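Local coordinates for vacuolar protein sorting-associated protein IST1 (Saccharomyces cerevisiae, PDB 3GGY) that regulates recruitment of the ATPase VPS4 to the ESCRT-III complex, acting late in the sorting of multivesicular-body cargo into intralumenal vesicles, here as its N-terminal domain, at residues N88-T92 against E93-V97. Numbering follows the deposited sequence.
Sequences NDIST and EEQLV
T92 and Q95 form a capping box at the start of helix 93-99. From the N-cap position, T92 OG1 accepts a weak hydrogen bond from Q95 N at 3.3 Å; chi1 of T92, 71°, sets this hydroxyl between its own N and carbonyl carbon, facing the first turn. In return the Q95 side chain, crossing that of T92 at about a right angle, reaches back over the loop. Q95 OE1 accepts from S91 N at 2.9 Å, nearly in line with the side-chain C=O of Q95, and from T92 N at 3.1 Å, a more bent bond with the donor tilted 19° from the carbonyl plane. A lysine in place of Q95 would probably leave these two amides without their shared acceptor and free the loop to shift. One backbone hydrogen bond joins the two segments: L96 N donates to T92 O at 3.2 Å, in the first turn of the helix. Apolar contact is slight, I90 CD1 meeting L96 CD1 at 4.1 Å, while F140 of helix 138-147 and I105 of helix 105-115 also pack on L96. E93 OE2 forms a salt bridge with R110 of helix 105-115. Two amide N-H groups on one oxygen thus hold the Q95 carbonyl pointing at the loop and probably limit the turning of its amide.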
ATOM      1  N   ASN A  88      13.765  19.388   6.999  1.00 32.49           N
ATOM      2  CA  ASN A  88      13.580  20.824   7.111  1.00 32.68           C
ATOM      3  C   ASN A  88      14.672  21.587   6.365  1.00 31.72           C
ATOM      4  O   ASN A  88      14.487  22.745   6.002  1.00 32.39           O
ATOM      5  CB  ASN A  88      13.569  21.233   8.585  1.00 33.24           C
ATOM      6  CG  ASN A  88      13.315  22.709   8.775  1.00 34.89           C
ATOM      7  OD1 ASN A  88      12.322  23.248   8.281  1.00 34.18           O
ATOM      8  ND2 ASN A  88      14.208  23.374   9.498  1.00 36.37           N
ATOM      9  N   ASP A  89      15.803  20.928   6.127  1.00 32.00           N
ATOM     10  CA  ASP A  89      16.918  21.560   5.426  1.00 32.38           C
ATOM     11  C   ASP A  89      16.972  21.201   3.943  1.00 32.36           C
ATOM     12  O   ASP A  89      18.011  21.363   3.301  1.00 33.38           O
ATOM     13  CB  ASP A  89      18.245  21.176   6.086  1.00 33.97           C
ATOM     14  CG  ASP A  89      18.320  21.607   7.538  1.00 34.49           C
ATOM     15  OD1 ASP A  89      17.945  22.760   7.837  1.00 34.76           O
ATOM     16  OD2 ASP A  89      18.761  20.796   8.378  1.00 35.74           O
ATOM     17  N   ILE A  90      15.858  20.714   3.403  1.00 30.20           N
ATOM     18  CA  ILE A  90      15.793  20.341   1.992  1.00 28.03           C
ATOM     19  C   ILE A  90      14.921  21.339   1.236  1.00 28.48           C
ATOM     20  O   ILE A  90      13.734  21.487   1.532  1.00 28.05           O
ATOM     21  CB  ILE A  90      15.204  18.927   1.815  1.00 27.64           C
ATOM     22  CG1 ILE A  90      15.995  17.926   2.659  1.00 25.45           C
ATOM     23  CG2 ILE A  90      15.267  18.517   0.349  1.00 25.49           C
ATOM     24  CD1 ILE A  90      15.402  16.532   2.677  1.00 28.41           C
ATOM     25  N   SER A  91      15.512  22.026   0.261  1.00 26.44           N
ATOM     26  CA  SER A  91      14.778  23.018  -0.514  1.00 26.35           C
ATOM     27  C   SER A  91      14.756  22.721  -2.011  1.00 24.31           C
ATOM     28  O   SER A  91      14.004  23.346  -2.760  1.00 24.05           O
ATOM     29  CB  SER A  91      15.375  24.409  -0.277  1.00 29.54           C
ATOM     30  OG  SER A  91      16.750  24.441  -0.626  1.00 31.96           O
ATOM     31  N   THR A  92      15.580  21.775  -2.445  1.00 23.86           N
ATOM     32  CA  THR A  92      15.633  21.410  -3.857  1.00 22.42           C
ATOM     33  C   THR A  92      15.680  19.905  -4.067  1.00 22.28           C
ATOM     34  O   THR A  92      16.127  19.148  -3.200  1.00 19.99           O
ATOM     35  CB  THR A  92      16.870  22.008  -4.563  1.00 23.88           C
ATOM     36  OG1 THR A  92      18.053  21.339  -4.108  1.00 23.49           O
ATOM     37  CG2 THR A  92      16.983  23.494  -4.276  1.00 24.24           C
ATOM     38  N   GLU A  93      15.225  19.484  -5.241  1.00 21.17           N
ATOM     39  CA  GLU A  93      15.209  18.078  -5.596  1.00 20.04           C
ATOM     40  C   GLU A  93      16.621  17.514  -5.719  1.00 20.54           C
ATOM     41  O   GLU A  93      16.855  16.343  -5.438  1.00 20.49           O
ATOM     42  CB  GLU A  93      14.438  17.892  -6.907  1.00 19.44           C
ATOM     43  CG  GLU A  93      14.365  16.464  -7.376  1.00 18.87           C
ATOM     44  CD  GLU A  93      13.289  16.241  -8.419  1.00 18.14           C
ATOM     45  OE1 GLU A  93      12.701  17.231  -8.916  1.00 19.75           O
ATOM     46  OE2 GLU A  93      13.034  15.066  -8.744  1.00 18.72           O
ATOM     47  N   GLU A  94      17.567  18.352  -6.136  1.00 22.08           N
ATOM     48  CA  GLU A  94      18.950  17.913  -6.270  1.00 24.80           C
ATOM     49  C   GLU A  94      19.458  17.446  -4.910  1.00 24.29           C
ATOM     50  O   GLU A  94      20.102  16.404  -4.798  1.00 25.22           O
ATOM     51  CB  GLU A  94      19.826  19.063  -6.780  1.00 27.49           C
ATOM     52  CG  GLU A  94      21.330  18.787  -6.733  1.00 33.66           C
ATOM     53  CD  GLU A  94      21.798  17.798  -7.785  1.00 36.81           C
ATOM     54  OE1 GLU A  94      21.269  16.668  -7.832  1.00 40.41           O
ATOM     55  OE2 GLU A  94      22.709  18.148  -8.565  1.00 38.19           O
ATOM     56  N   GLN A  95      19.160  18.222  -3.873  1.00 25.43           N
ATOM     57  CA  GLN A  95      19.585  17.874  -2.523  1.00 25.88           C
ATOM     58  C   GLN A  95      18.957  16.550  -2.100  1.00 25.52           C
ATOM     59  O   GLN A  95      19.631  15.663  -1.579  1.00 25.38           O
ATOM     60  CB  GLN A  95      19.173  18.969  -1.539  1.00 28.25           C
ATOM     61  CG  GLN A  95      19.848  20.312  -1.774  1.00 30.47           C
ATOM     62  CD  GLN A  95      19.357  21.375  -0.812  1.00 31.81           C
ATOM     63  OE1 GLN A  95      18.162  21.651  -0.733  1.00 31.69           O
ATOM     64  NE2 GLN A  95      20.281  21.979  -0.075  1.00 32.51           N
ATOM     65  N   LEU A  96      17.657  16.422  -2.342  1.00 23.63           N
ATOM     66  CA  LEU A  96      16.930  15.215  -1.984  1.00 21.98           C
ATOM     67  C   LEU A  96      17.539  13.965  -2.612  1.00 22.49           C
ATOM     68  O   LEU A  96      17.766  12.968  -1.930  1.00 23.30           O
ATOM     69  CB  LEU A  96      15.465  15.351  -2.417  1.00 20.04           C
ATOM     70  CG  LEU A  96      14.492  14.246  -2.008  1.00 20.87           C
ATOM     71  CD1 LEU A  96      14.357  14.214  -0.492  1.00 18.08           C
ATOM     72  CD2 LEU A  96      13.142  14.501  -2.657  1.00 17.88           C
ATOM     73  N   VAL A  97      17.825  14.028  -3.909  1.00 23.36           N
ATOM     74  CA  VAL A  97      18.371  12.885  -4.629  1.00 24.84           C
ATOM     75  C   VAL A  97      19.848  12.580  -4.388  1.00 28.73           C
ATOM     76  O   VAL A  97      20.240  11.413  -4.349  1.00 30.71           O
ATOM     77  CB  VAL A  97      18.139  13.044  -6.151  1.00 25.40           C
ATOM     78  CG1 VAL A  97      18.737  11.869  -6.899  1.00 25.42           C
ATOM     79  CG2 VAL A  97      16.647  13.137  -6.436  1.00 20.84           C
TER